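Local structure of flagellar hook protein FlgE (Caulobacter crescentus CB15, 5AY6) at residues V7-N12 with F167-P172; P33-V38 with Y48-S53; G75-T80 with D98-S103; V183-L188 with W196-R201; K246-I251 with L272-Q277. The protein builds the bacterial flagellar hook, the universal joint between motor and filament, and is represented here by an internal fragment of the hook subunit without its terminal regions. All coordinates share one frame; numbering follows the deposited sequence.

Contact 1: residues V7-N12 with F167-P172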
# COMPACT_ATOMS: atom_id res chain seq x y z
N VAL A 7 7.92 -21.42 7.65
CA VAL A 7 6.52 -21.58 7.28
C VAL A 7 6.35 -21.50 5.77
O VAL A 7 7.04 -20.74 5.09
CB VAL A 7 5.61 -20.52 7.95
CG1 VAL A 7 5.77 -20.56 9.47
CG2 VAL A 7 5.91 -19.13 7.43
N GLY A 8 5.46 -22.33 5.24
CA GLY A 8 5.14 -22.30 3.83
C GLY A 8 3.70 -21.86 3.67
O GLY A 8 2.79 -22.45 4.26
N VAL A 9 3.48 -20.81 2.90
CA VAL A 9 2.12 -20.33 2.68
C VAL A 9 1.58 -20.90 1.38
O VAL A 9 2.16 -20.71 0.32
CB VAL A 9 2.04 -18.80 2.63
CG1 VAL A 9 0.66 -18.37 2.17
CG2 VAL A 9 2.35 -18.20 4.00
N ASN A 10 0.46 -21.61 1.49
CA ASN A 10 -0.23 -22.12 0.31
C ASN A 10 -1.61 -21.49 0.22
O ASN A 10 -2.53 -21.89 0.93
CB ASN A 10 -0.33 -23.64 0.38
CG ASN A 10 1.00 -24.30 0.66
OD1 ASN A 10 2.02 -23.98 0.04
ND2 ASN A 10 1.01 -25.21 1.63
N ALA A 11 -1.74 -20.51 -0.66
CA ALA A 11 -2.99 -19.76 -0.75
C ALA A 11 -3.13 -19.07 -2.10
O ALA A 11 -2.15 -18.79 -2.78
CB ALA A 11 -3.07 -18.73 0.37
N ASN A 12 -4.37 -18.79 -2.48
CA ASN A 12 -4.62 -18.03 -3.70
C ASN A 12 -5.30 -16.70 -3.39
O ASN A 12 -6.18 -16.63 -2.54
CB ASN A 12 -5.48 -18.83 -4.68
CG ASN A 12 -5.71 -18.09 -5.98
OD1 ASN A 12 -4.78 -17.90 -6.76
ND2 ASN A 12 -6.94 -17.64 -6.20
N PHE A 167 -7.76 -9.62 2.14
CA PHE A 167 -7.52 -11.01 2.49
C PHE A 167 -6.39 -11.13 3.50
O PHE A 167 -5.47 -10.31 3.52
CB PHE A 167 -7.21 -11.84 1.25
CG PHE A 167 -7.35 -13.32 1.46
CD1 PHE A 167 -8.58 -13.86 1.83
CD2 PHE A 167 -6.28 -14.17 1.29
CE1 PHE A 167 -8.72 -15.23 2.03
CE2 PHE A 167 -6.41 -15.54 1.49
CZ PHE A 167 -7.64 -16.07 1.86
N GLU A 168 -6.47 -12.16 4.33
CA GLU A 168 -5.46 -12.41 5.34
C GLU A 168 -5.08 -13.88 5.40
O GLU A 168 -5.91 -14.77 5.20
CB GLU A 168 -5.93 -11.95 6.72
CG GLU A 168 -6.16 -10.45 6.84
CD GLU A 168 -6.37 -10.02 8.28
OE1 GLU A 168 -7.16 -10.68 8.99
OE2 GLU A 168 -5.74 -9.03 8.70
N VAL A 169 -3.80 -14.13 5.68
CA VAL A 169 -3.32 -15.47 5.98
C VAL A 169 -2.74 -15.48 7.39
O VAL A 169 -1.78 -14.78 7.66
CB VAL A 169 -2.24 -15.92 4.98
CG1 VAL A 169 -1.73 -17.31 5.34
CG2 VAL A 169 -2.79 -15.90 3.57
N GLN A 170 -3.34 -16.26 8.28
CA GLN A 170 -2.82 -16.34 9.64
C GLN A 170 -1.70 -17.37 9.74
O GLN A 170 -1.81 -18.48 9.21
CB GLN A 170 -3.93 -16.67 10.64
CG GLN A 170 -4.95 -15.56 10.83
CD GLN A 170 -5.68 -15.65 12.15
OE1 GLN A 170 -5.73 -16.71 12.78
NE2 GLN A 170 -6.24 -14.53 12.60
N ILE A 171 -0.62 -16.98 10.40
CA ILE A 171 0.55 -17.83 10.54
C ILE A 171 0.89 -18.03 12.01
O ILE A 171 1.54 -17.18 12.63
CB ILE A 171 1.76 -17.24 9.81
CG1 ILE A 171 1.41 -16.90 8.36
CG2 ILE A 171 2.93 -18.21 9.85
CD1 ILE A 171 2.49 -16.13 7.63
N PRO A 172 0.44 -19.15 12.59
CA PRO A 172 0.73 -19.47 13.99
C PRO A 172 2.18 -19.87 14.22
O PRO A 172 2.69 -20.79 13.57
CB PRO A 172 -0.21 -20.64 14.28
CG PRO A 172 -0.44 -21.27 12.95
CD PRO A 172 -0.44 -20.15 11.96

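Contact 2: residues P33-V38 with Y48-S53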
# COMPACT_ATOMS: atom_id res chain seq x y z
N PRO A 33 -20.66 11.77 -12.28
CA PRO A 33 -19.23 12.01 -12.49
C PRO A 33 -18.62 12.86 -11.38
O PRO A 33 -19.33 13.66 -10.77
CB PRO A 33 -19.19 12.76 -13.83
CG PRO A 33 -20.48 12.43 -14.50
CD PRO A 33 -21.48 12.27 -13.40
N SER A 34 -17.34 12.65 -11.12
CA SER A 34 -16.60 13.46 -10.16
C SER A 34 -16.75 14.95 -10.47
O SER A 34 -17.14 15.74 -9.61
CB SER A 34 -15.12 13.08 -10.15
OG SER A 34 -14.91 11.73 -9.77
N LYS A 35 -16.44 15.31 -11.71
CA LYS A 35 -16.47 16.70 -12.15
C LYS A 35 -17.30 16.83 -13.42
O LYS A 35 -17.25 15.96 -14.29
CB LYS A 35 -15.05 17.22 -12.37
CG LYS A 35 -14.13 17.13 -11.14
CD LYS A 35 -14.58 18.07 -10.03
CE LYS A 35 -13.79 17.82 -8.76
NZ LYS A 35 -14.07 18.85 -7.72
N THR A 36 -18.05 17.92 -13.53
CA THR A 36 -18.94 18.13 -14.67
C THR A 36 -18.60 19.39 -15.44
O THR A 36 -18.17 20.39 -14.86
CB THR A 36 -20.41 18.21 -14.23
OG1 THR A 36 -20.55 19.19 -13.20
CG2 THR A 36 -20.90 16.86 -13.71
N ASN A 37 -18.79 19.34 -16.76
CA ASN A 37 -18.57 20.48 -17.65
C ASN A 37 -17.18 21.09 -17.52
O ASN A 37 -17.03 22.30 -17.39
CB ASN A 37 -19.63 21.55 -17.42
CG ASN A 37 -21.04 21.02 -17.57
OD1 ASN A 37 -21.91 21.30 -16.74
ND2 ASN A 37 -21.27 20.24 -18.62
N VAL A 38 -16.17 20.24 -17.56
CA VAL A 38 -14.79 20.70 -17.59
C VAL A 38 -14.41 21.07 -19.02
O VAL A 38 -14.37 20.21 -19.90
CB VAL A 38 -13.82 19.62 -17.06
CG1 VAL A 38 -12.38 20.09 -17.19
CG2 VAL A 38 -14.16 19.27 -15.62
N TYR A 48 -15.71 14.19 -16.11
CA TYR A 48 -14.59 13.34 -15.74
C TYR A 48 -14.80 12.65 -14.40
O TYR A 48 -15.42 13.20 -13.50
CB TYR A 48 -13.29 14.16 -15.67
CG TYR A 48 -12.71 14.59 -16.99
CD1 TYR A 48 -12.30 13.65 -17.93
CD2 TYR A 48 -12.54 15.93 -17.29
CE1 TYR A 48 -11.76 14.03 -19.14
CE2 TYR A 48 -11.99 16.33 -18.50
CZ TYR A 48 -11.61 15.37 -19.41
OH TYR A 48 -11.07 15.76 -20.62
N ASP A 49 -14.26 11.44 -14.28
CA ASP A 49 -14.10 10.82 -12.98
C ASP A 49 -12.67 11.05 -12.53
O ASP A 49 -11.73 10.95 -13.33
CB ASP A 49 -14.42 9.32 -13.03
CG ASP A 49 -15.91 9.04 -12.98
OD1 ASP A 49 -16.65 9.86 -12.41
OD2 ASP A 49 -16.33 8.00 -13.52
N VAL A 50 -12.49 11.38 -11.26
CA VAL A 50 -11.16 11.58 -10.71
C VAL A 50 -10.91 10.54 -9.63
O VAL A 50 -11.65 10.44 -8.66
CB VAL A 50 -10.98 12.99 -10.13
CG1 VAL A 50 -9.53 13.20 -9.69
CG2 VAL A 50 -11.39 14.04 -11.16
N VAL A 51 -9.86 9.74 -9.82
CA VAL A 51 -9.56 8.68 -8.88
C VAL A 51 -8.17 8.87 -8.28
O VAL A 51 -7.17 8.79 -8.99
CB VAL A 51 -9.63 7.29 -9.56
CG1 VAL A 51 -9.40 6.18 -8.54
CG2 VAL A 51 -10.97 7.10 -10.27
N TYR A 52 -8.13 9.15 -6.98
CA TYR A 52 -6.88 9.16 -6.23
C TYR A 52 -6.59 7.76 -5.72
O TYR A 52 -7.49 7.11 -5.18
CB TYR A 52 -6.95 10.12 -5.05
CG TYR A 52 -7.13 11.58 -5.39
CD1 TYR A 52 -6.06 12.37 -5.76
CD2 TYR A 52 -8.38 12.17 -5.30
CE1 TYR A 52 -6.22 13.71 -6.06
CE2 TYR A 52 -8.56 13.51 -5.59
CZ TYR A 52 -7.48 14.28 -5.97
OH TYR A 52 -7.65 15.61 -6.26
N SER A 53 -5.36 7.30 -5.88
CA SER A 53 -4.97 5.99 -5.36
C SER A 53 -3.77 6.09 -4.42
O SER A 53 -2.87 6.90 -4.63
CB SER A 53 -4.65 5.03 -6.50
OG SER A 53 -5.83 4.69 -7.21

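Contact 3: residues G75-T80 with D98-S103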
# COMPACT_ATOMS: atom_id res chain seq x y z
N GLY A 75 -15.28 5.90 -18.35
CA GLY A 75 -14.59 4.71 -17.89
C GLY A 75 -13.26 4.46 -18.57
O GLY A 75 -12.65 3.41 -18.37
N VAL A 76 -12.79 5.42 -19.35
CA VAL A 76 -11.50 5.31 -20.03
C VAL A 76 -10.50 6.32 -19.49
O VAL A 76 -10.79 7.51 -19.40
CB VAL A 76 -11.65 5.49 -21.56
CG1 VAL A 76 -10.28 5.60 -22.22
CG2 VAL A 76 -12.45 4.34 -22.15
N ILE A 77 -9.31 5.85 -19.12
CA ILE A 77 -8.28 6.73 -18.59
C ILE A 77 -7.72 7.62 -19.70
O ILE A 77 -7.14 7.12 -20.67
CB ILE A 77 -7.14 5.93 -17.94
CG1 ILE A 77 -7.68 5.11 -16.76
CG2 ILE A 77 -6.01 6.85 -17.49
CD1 ILE A 77 -6.67 4.17 -16.15
N VAL A 78 -7.91 8.93 -19.58
CA VAL A 78 -7.37 9.86 -20.57
C VAL A 78 -6.08 10.52 -20.07
O VAL A 78 -5.30 11.04 -20.86
CB VAL A 78 -8.39 10.96 -20.94
CG1 VAL A 78 -9.66 10.33 -21.48
CG2 VAL A 78 -8.69 11.84 -19.74
N ALA A 79 -5.87 10.49 -18.76
CA ALA A 79 -4.69 11.11 -18.16
C ALA A 79 -4.38 10.46 -16.81
O ALA A 79 -5.28 10.04 -16.09
CB ALA A 79 -4.88 12.61 -18.00
N THR A 80 -3.10 10.40 -16.47
CA THR A 80 -2.69 9.71 -15.26
C THR A 80 -1.31 10.18 -14.79
O THR A 80 -0.53 10.71 -15.58
CB THR A 80 -2.67 8.18 -15.46
OG1 THR A 80 -2.43 7.51 -14.22
CG2 THR A 80 -1.60 7.77 -16.47
N ASP A 98 -0.25 13.41 -17.00
CA ASP A 98 -0.10 13.66 -18.43
C ASP A 98 -1.05 12.71 -19.15
O ASP A 98 -1.60 11.80 -18.51
CB ASP A 98 1.35 13.45 -18.87
CG ASP A 98 1.71 14.21 -20.13
OD1 ASP A 98 0.80 14.79 -20.77
OD2 ASP A 98 2.90 14.22 -20.48
N TYR A 99 -1.26 12.89 -20.45
CA TYR A 99 -2.18 12.02 -21.17
C TYR A 99 -1.66 10.58 -21.14
O TYR A 99 -0.45 10.36 -21.07
CB TYR A 99 -2.41 12.51 -22.61
CG TYR A 99 -1.25 12.35 -23.58
CD1 TYR A 99 -1.06 11.16 -24.28
CD2 TYR A 99 -0.38 13.40 -23.84
CE1 TYR A 99 -0.02 11.00 -25.18
CE2 TYR A 99 0.67 13.26 -24.74
CZ TYR A 99 0.84 12.06 -25.41
OH TYR A 99 1.88 11.91 -26.31
N LYS A 100 -2.56 9.60 -21.17
CA LYS A 100 -2.15 8.20 -21.06
C LYS A 100 -1.27 7.76 -22.22
O LYS A 100 -1.66 7.84 -23.39
CB LYS A 100 -3.38 7.28 -20.98
CG LYS A 100 -3.00 5.80 -20.88
CD LYS A 100 -4.22 4.92 -20.68
CE LYS A 100 -5.18 5.01 -21.85
NZ LYS A 100 -6.42 4.23 -21.62
N GLY A 101 -0.07 7.28 -21.89
CA GLY A 101 0.86 6.78 -22.88
C GLY A 101 1.91 7.80 -23.27
O GLY A 101 2.78 7.53 -24.10
N ALA A 102 1.82 8.98 -22.67
CA ALA A 102 2.69 10.10 -23.02
C ALA A 102 4.15 9.78 -22.73
O ALA A 102 4.47 9.11 -21.74
CB ALA A 102 2.27 11.35 -22.29
N SER A 103 5.03 10.27 -23.59
CA SER A 103 6.47 10.10 -23.40
C SER A 103 7.29 11.04 -24.27
O SER A 103 7.14 11.04 -25.49
CB SER A 103 6.88 8.66 -23.68
OG SER A 103 8.28 8.51 -23.73
O HOH W 1 -8.37 2.96 -19.63

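Contact 4: residues V183-L188 with W196-R201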
# COMPACT_ATOMS: atom_id res chain seq x y z
N VAL A 183 1.15 -14.55 13.77
CA VAL A 183 1.61 -13.57 12.80
C VAL A 183 0.64 -13.61 11.64
O VAL A 183 0.19 -14.68 11.25
CB VAL A 183 3.07 -13.85 12.35
CG1 VAL A 183 3.45 -13.03 11.13
CG2 VAL A 183 4.02 -13.58 13.50
N THR A 184 0.28 -12.44 11.11
CA THR A 184 -0.70 -12.39 10.04
C THR A 184 -0.12 -11.71 8.82
O THR A 184 0.58 -10.70 8.92
CB THR A 184 -1.99 -11.67 10.49
OG1 THR A 184 -2.49 -12.29 11.67
CG2 THR A 184 -3.05 -11.73 9.40
N LEU A 185 -0.40 -12.27 7.65
CA LEU A 185 -0.10 -11.61 6.39
C LEU A 185 -1.38 -10.96 5.88
O LEU A 185 -2.32 -11.65 5.48
CB LEU A 185 0.45 -12.62 5.37
CG LEU A 185 0.67 -12.11 3.94
CD1 LEU A 185 1.64 -10.94 3.92
CD2 LEU A 185 1.16 -13.25 3.04
N SER A 186 -1.41 -9.63 5.91
CA SER A 186 -2.60 -8.87 5.53
C SER A 186 -2.37 -8.19 4.19
O SER A 186 -1.33 -7.58 3.97
CB SER A 186 -2.94 -7.83 6.61
OG SER A 186 -3.22 -8.47 7.84
N MET A 187 -3.35 -8.31 3.30
CA MET A 187 -3.15 -7.83 1.94
C MET A 187 -4.35 -7.08 1.37
O MET A 187 -5.51 -7.37 1.69
CB MET A 187 -2.79 -9.00 1.03
CG MET A 187 -1.34 -9.45 1.17
SD MET A 187 -1.06 -11.06 0.43
CE MET A 187 -2.15 -12.07 1.43
N LEU A 188 -4.04 -6.11 0.53
CA LEU A 188 -5.03 -5.32 -0.19
C LEU A 188 -4.70 -5.36 -1.66
O LEU A 188 -3.52 -5.27 -2.03
CB LEU A 188 -5.04 -3.86 0.29
CG LEU A 188 -5.68 -3.51 1.63
CD1 LEU A 188 -5.12 -2.18 2.13
CD2 LEU A 188 -7.19 -3.43 1.47
N TRP A 196 -0.44 -6.10 -5.24
CA TRP A 196 -1.11 -6.09 -3.94
C TRP A 196 -0.25 -5.35 -2.91
O TRP A 196 0.98 -5.37 -2.99
CB TRP A 196 -1.39 -7.52 -3.47
CG TRP A 196 -2.36 -8.28 -4.34
CD1 TRP A 196 -2.16 -8.70 -5.63
CD2 TRP A 196 -3.68 -8.73 -3.97
NE1 TRP A 196 -3.27 -9.36 -6.09
CE2 TRP A 196 -4.21 -9.40 -5.09
CE3 TRP A 196 -4.44 -8.63 -2.81
CZ2 TRP A 196 -5.49 -9.96 -5.08
CZ3 TRP A 196 -5.71 -9.19 -2.80
CH2 TRP A 196 -6.22 -9.84 -3.93
N TYR A 197 -0.89 -4.68 -1.96
CA TYR A 197 -0.19 -4.06 -0.83
C TYR A 197 -0.24 -5.02 0.35
O TYR A 197 -1.32 -5.51 0.71
CB TYR A 197 -0.80 -2.71 -0.45
CG TYR A 197 -0.70 -1.65 -1.52
CD1 TYR A 197 0.23 -1.75 -2.55
CD2 TYR A 197 -1.54 -0.54 -1.51
CE1 TYR A 197 0.33 -0.78 -3.53
CE2 TYR A 197 -1.46 0.43 -2.49
CZ TYR A 197 -0.52 0.31 -3.50
OH TYR A 197 -0.42 1.27 -4.47
N ALA A 198 0.91 -5.31 0.94
CA ALA A 198 0.98 -6.33 1.98
C ALA A 198 1.61 -5.83 3.27
O ALA A 198 2.47 -4.95 3.26
CB ALA A 198 1.76 -7.54 1.47
N GLU A 199 1.16 -6.39 4.39
CA GLU A 199 1.80 -6.17 5.68
C GLU A 199 1.97 -7.49 6.41
O GLU A 199 1.09 -8.35 6.35
CB GLU A 199 1.00 -5.19 6.55
CG GLU A 199 0.79 -3.83 5.91
CD GLU A 199 -0.18 -2.95 6.69
OE1 GLU A 199 -0.21 -3.02 7.94
OE2 GLU A 199 -0.91 -2.18 6.04
N LEU A 200 3.10 -7.64 7.08
CA LEU A 200 3.26 -8.70 8.06
C LEU A 200 3.08 -8.06 9.43
O LEU A 200 3.56 -6.96 9.67
CB LEU A 200 4.63 -9.37 7.93
CG LEU A 200 4.75 -10.36 6.77
CD1 LEU A 200 6.20 -10.74 6.55
CD2 LEU A 200 3.91 -11.60 7.05
N ARG A 201 2.37 -8.73 10.32
CA ARG A 201 2.06 -8.15 11.62
C ARG A 201 1.87 -9.21 12.69
O ARG A 201 1.31 -10.27 12.43
CB ARG A 201 0.81 -7.27 11.53
CG ARG A 201 -0.45 -8.03 11.09
CD ARG A 201 -1.64 -7.09 10.84
NE ARG A 201 -2.87 -7.84 10.59
CZ ARG A 201 -3.63 -8.36 11.54
NH1 ARG A 201 -3.28 -8.23 12.81
NH2 ARG A 201 -4.74 -9.03 11.23
O HOH W 2 -1.32 -11.54 13.87

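Contact 5: residues K246-I251 with L272-Q277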
# COMPACT_ATOMS: atom_id res chain seq x y z
N LYS A 246 13.05 -9.74 17.38
CA LYS A 246 14.09 -9.78 18.41
C LYS A 246 13.54 -10.25 19.74
O LYS A 246 12.33 -10.16 19.98
CB LYS A 246 14.76 -8.41 18.56
CG LYS A 246 15.27 -7.83 17.26
CD LYS A 246 16.29 -8.75 16.59
CE LYS A 246 17.70 -8.48 17.09
NZ LYS A 246 18.71 -9.29 16.36
N SER A 247 14.44 -10.75 20.58
CA SER A 247 14.11 -11.26 21.90
C SER A 247 13.39 -10.23 22.75
O SER A 247 13.54 -9.02 22.54
CB SER A 247 15.40 -11.69 22.61
OG SER A 247 15.15 -12.12 23.94
N SER A 248 12.59 -10.70 23.70
CA SER A 248 12.10 -9.82 24.74
C SER A 248 13.31 -9.13 25.35
O SER A 248 14.34 -9.77 25.58
CB SER A 248 11.31 -10.60 25.80
OG SER A 248 10.14 -11.17 25.25
N GLY A 249 13.21 -7.82 25.56
CA GLY A 249 14.28 -7.08 26.20
C GLY A 249 15.47 -6.72 25.31
O GLY A 249 16.45 -6.17 25.81
N TYR A 250 15.39 -7.03 24.02
CA TYR A 250 16.48 -6.65 23.12
C TYR A 250 16.60 -5.14 23.00
O TYR A 250 15.62 -4.45 22.72
CB TYR A 250 16.29 -7.24 21.71
CG TYR A 250 17.35 -6.74 20.74
CD1 TYR A 250 18.65 -7.24 20.77
CD2 TYR A 250 17.05 -5.76 19.80
CE1 TYR A 250 19.62 -6.78 19.89
CE2 TYR A 250 18.02 -5.29 18.92
CZ TYR A 250 19.30 -5.80 18.97
OH TYR A 250 20.26 -5.34 18.10
N ILE A 251 17.82 -4.64 23.19
CA ILE A 251 18.13 -3.24 22.97
C ILE A 251 19.16 -3.10 21.85
O ILE A 251 20.25 -3.66 21.92
CB ILE A 251 18.66 -2.57 24.25
CG1 ILE A 251 17.56 -2.57 25.32
CG2 ILE A 251 19.12 -1.15 23.95
CD1 ILE A 251 18.01 -2.10 26.68
N LEU A 272 6.19 -11.38 27.55
CA LEU A 272 6.24 -12.72 26.97
C LEU A 272 7.52 -13.44 27.38
O LEU A 272 7.52 -14.66 27.56
CB LEU A 272 6.14 -12.64 25.44
CG LEU A 272 4.89 -11.94 24.90
CD1 LEU A 272 4.97 -11.76 23.39
CD2 LEU A 272 3.63 -12.71 25.28
N GLY A 273 8.61 -12.69 27.52
CA GLY A 273 9.88 -13.22 27.98
C GLY A 273 10.43 -14.33 27.10
O GLY A 273 11.00 -15.31 27.60
N ILE A 274 10.28 -14.17 25.79
CA ILE A 274 10.67 -15.20 24.83
C ILE A 274 11.85 -14.77 23.98
O ILE A 274 12.19 -13.58 23.91
CB ILE A 274 9.49 -15.58 23.91
CG1 ILE A 274 8.92 -14.33 23.24
CG2 ILE A 274 8.40 -16.28 24.71
CD1 ILE A 274 7.74 -14.60 22.32
N ASP A 275 12.48 -15.75 23.33
CA ASP A 275 13.72 -15.54 22.57
C ASP A 275 13.51 -14.93 21.19
O ASP A 275 12.40 -14.92 20.67
CB ASP A 275 14.46 -16.87 22.40
CG ASP A 275 14.90 -17.47 23.72
OD1 ASP A 275 15.15 -16.71 24.68
OD2 ASP A 275 14.99 -18.72 23.80
N GLU A 276 14.60 -14.45 20.62
CA GLU A 276 14.62 -14.02 19.23
C GLU A 276 14.06 -15.12 18.35
O GLU A 276 14.34 -16.30 18.57
CB GLU A 276 16.05 -13.66 18.80
CG GLU A 276 16.22 -13.45 17.31
CD GLU A 276 17.61 -12.95 16.98
OE1 GLU A 276 18.06 -11.99 17.63
OE2 GLU A 276 18.26 -13.53 16.08
N GLN A 277 13.25 -14.73 17.37
CA GLN A 277 12.62 -15.71 16.50
C GLN A 277 12.80 -15.35 15.03
O GLN A 277 12.07 -14.52 14.49
CB GLN A 277 11.13 -15.84 16.84
CG GLN A 277 10.43 -16.98 16.11
CD GLN A 277 9.50 -17.78 17.00
OE1 GLN A 277 9.18 -17.36 18.12
NE2 GLN A 277 9.07 -18.94 16.52
O HOH W 3 17.30 -10.56 19.71
O HOH W 4 16.48 -14.40 24.90

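Contact 1: residues V7-N12 with F167-P172
Two beta-sheets pack face to face here, a beta-sandwich contact in which strand 7-12 of the four-stranded mixed sheet lies over residues 167-172 of edge strand 167-174 in a five-stranded antiparallel sheet. The strand axes approach to 9.1 Å and run nearly antiparallel, at 159°; no hydrogen bond crosses, and the interface is made mostly of branched aliphatic side chains, with A11 and the F167 ring at one end. V7 and I171 cross obliquely: the I171 CG2 methyl, anti to its backbone N, fits against both V7 methyls and comes within 3.7 Å of V7 CG1. V9 CG1 and V169 CG1, each anti to its backbone N, instead meet tip to tip at 4.1 Å. The other V9 methyl, CG2, meets I171 CD1 at 4.2 Å, the side chains crossing at about a right angle. V169 thus lies between V9 and A11, its CG2 turned to A11 CB. On the far face of strand 7-12, N10 points away and bonds to G289, S301 and N303, so its amide is satisfied within its own sheet. V299 of strand 298-304 covers F167 and V169. At the contact's end, F167 CE2 lies obliquely 4.2 Å from N12 O.

Contact 2: residues P33-V38 with Y48-S53
A classic beta bulge marks this part of the hairpin between strands 24-39 and 45-53: S34 and K35 both face Y48. The tight side comprises the bulge and the buried Y48 ring. K35 and Y48 form an antiparallel hydrogen-bonded pair, with K35 N 2.9 Å from Y48 O and the donor nearly along the C=O axis. V38 crosses Y48 at about a right angle, its CB at the ring edge, 3.9 Å from Y48 CD2. S34 OG, anti to its carbonyl carbon, accepts V50 N at 2.9 Å in an almost straight bond (172°) and is also bonded to V27 O. An alanine here would remove that hydroxyl and would probably leave V50 N without this acceptor and loosen the bulge against strand 48-53. The looser side begins where K35 CG rests 4.1 Å from V50 CG2; beyond it the lysine chain bends at chi2 and leads away to a salt bridge with E138. Toward solvent, T36 and N37 point away from the partner strand. On the partly exposed flank by P33, D49 OD1 takes S34 N at 3.2 Å through its anti lone pair.

Contact 3: residues G75-T80 with D98-S103
V76, at the start of strand 76-86 in the antiparallel hairpin with strand 92-99, touches the partner segment through its CG1 methyl, 4.1 Å from K100 NZ. At I77 the lysine chain passes across at about a right angle, with K100 CD near I77 CB and CG2. K100 runs extended to CD, then bends at chi3 (62°), which brings the ammonium group to I77 O at 3.1 Å in a weak hydrogen bond. A water accepts from I77 N and, weakly, from K100 NZ, giving the charged end a second loose partner at this exposed margin. V78 turns its side chain away and contributes its carbonyl: K100 N reaches V78 O at 3.1 Å from well above the carbonyl plane, and Y99 CA makes a CA-H...O contact with the same oxygen. A79 then forms a non-hydrogen-bonded pair with Y99, the CA atoms only 4.0 Å apart and the side chains diverging. T80 and D98 form the next, hydrogen-bonded, pair: T80 N bonds to D98 O at 2.9 Å, nearly along the C=O axis, and D98 N returns a bond to T80 O. A type II turn from Y99 to A102 sets A102 CB over the centre of the Y99 ring, 3.4 Å above its plane. This hairpin closes one side of the five-stranded antiparallel sheet. V78 and A79 form a classic bulge against I71 of strand 64-73; the D98 carboxylate accepts T106 N and forms a salt bridge with R113 of strand 111-113, on which A79 and Y99 also pack.

Contact 4: residues V183-L188 with W196-R201
This antiparallel beta hairpin, strands 180-189 and 195-202, forms the inner part of the five-stranded sheet of the FlaE D2 family region. Five consecutive bridges run from T184-R201 to L188-Y197, and each hydrogen-bonded pair closes with two N-H...O bonds; Y197 N to L188 O measures 2.7 Å. The two faces differ in chemistry. On one, L185 and L200 cross obliquely, with L185 CD1 3.9 Å from L200 CD2, and M187 CG rests on A198 CB at 3.7 Å before the methionine chain bends at chi3. W196 continues this apolar row, its CE3 obliquely near M187 CB. On the other face R201 dominates. Its CG takes the crowded position between the backbone N and the carbonyl carbon (chi1 60°), and the chain then extends beside T184, both pointing the same way. T184 CB covers one face of the guanidinium 3.7 Å above its plane, offset toward the rim. E168 on strand 167-174 ties this cluster together, forming a salt bridge with R201 NH2 and a hydrogen bond with S186 OG. In place of R201, a leucine would probably leave the E168 carboxylate without its positive partner and S186 OG without one of its two bonds. E199, nearby on the same face, has its carboxylate gripped by Y145, M152, S153 and Q214. The NE-H of R201 meets S186 OG at 2.8 Å and 163°, with the oxygen 10° out of the guanidinium plane.

Contact 5: residues K246-I251 with L272-Q277
Apart from Q277, where strand 277-291 starts, both segments are irregular. Residues 246-251 fold into a type II turn from S247 to Y250, closed by Y250 N on S247 O, with G249 at positive phi; G273 of 272-277 likewise has positive phi. The nearest CA atoms are those of S247 and E276, 3.9 Å apart, and the backbones are joined by S248 N donating to I274 O at 2.9 Å, nearly along the C=O axis (172°). S248 adds a second link through its side chain: OG, anti to the carbonyl carbon, accepts I274 N at 3.1 Å and is also bonded to A269 O. S247 OG, anti to its own N (chi1 177°), donates to S248 O of the following residue at 3.0 Å, and a water donates both to this hydroxyl and to D275 OD1. At the outer end K246 and E276 lie side by side, pointing the same way. The lysine, bent at chi2 and chi3, brings NZ to E276 OE1 at 3.1 Å in a salt bridge that meets the oxygen from above the carboxylate plane. A second water, accepting from S247 N, donates to the same OE1, so this oxygen is held from two directions. The K246 CE methylene also sits over the centre of the Y250 ring, 3.5 Å above its plane. Both segments belong to the long connection between strands 242-245 and 277-291, neighbours in the mixed sheet. Within it W268 packs on S248 and I274, R181 of strand 180-189 touches L272 and I274, and Q277 pairs with I245.

Contacts 1 and 4 are buried and share an element: strand 167-174 pairs beside strand 180-189 in one sheet, I171 N lying 2.6 Å from V183 O, so the sandwich interface of contact 1 continues into the hairpin of contact 4. Their chemistry differs, aliphatic and without cross-bonds in contact 1, backbone ladder plus a charged cluster around the buried R201 in contact 4. Contacts 2 and 3 are partly buried hairpins of another five-stranded sheet, within the FlgE third-domain range; they touch where Y48 CE1 meets V78 CG2. Contact 5 is a surface contact between loops, held by polar links and waters, its centre about 51 Å from that of contact 2.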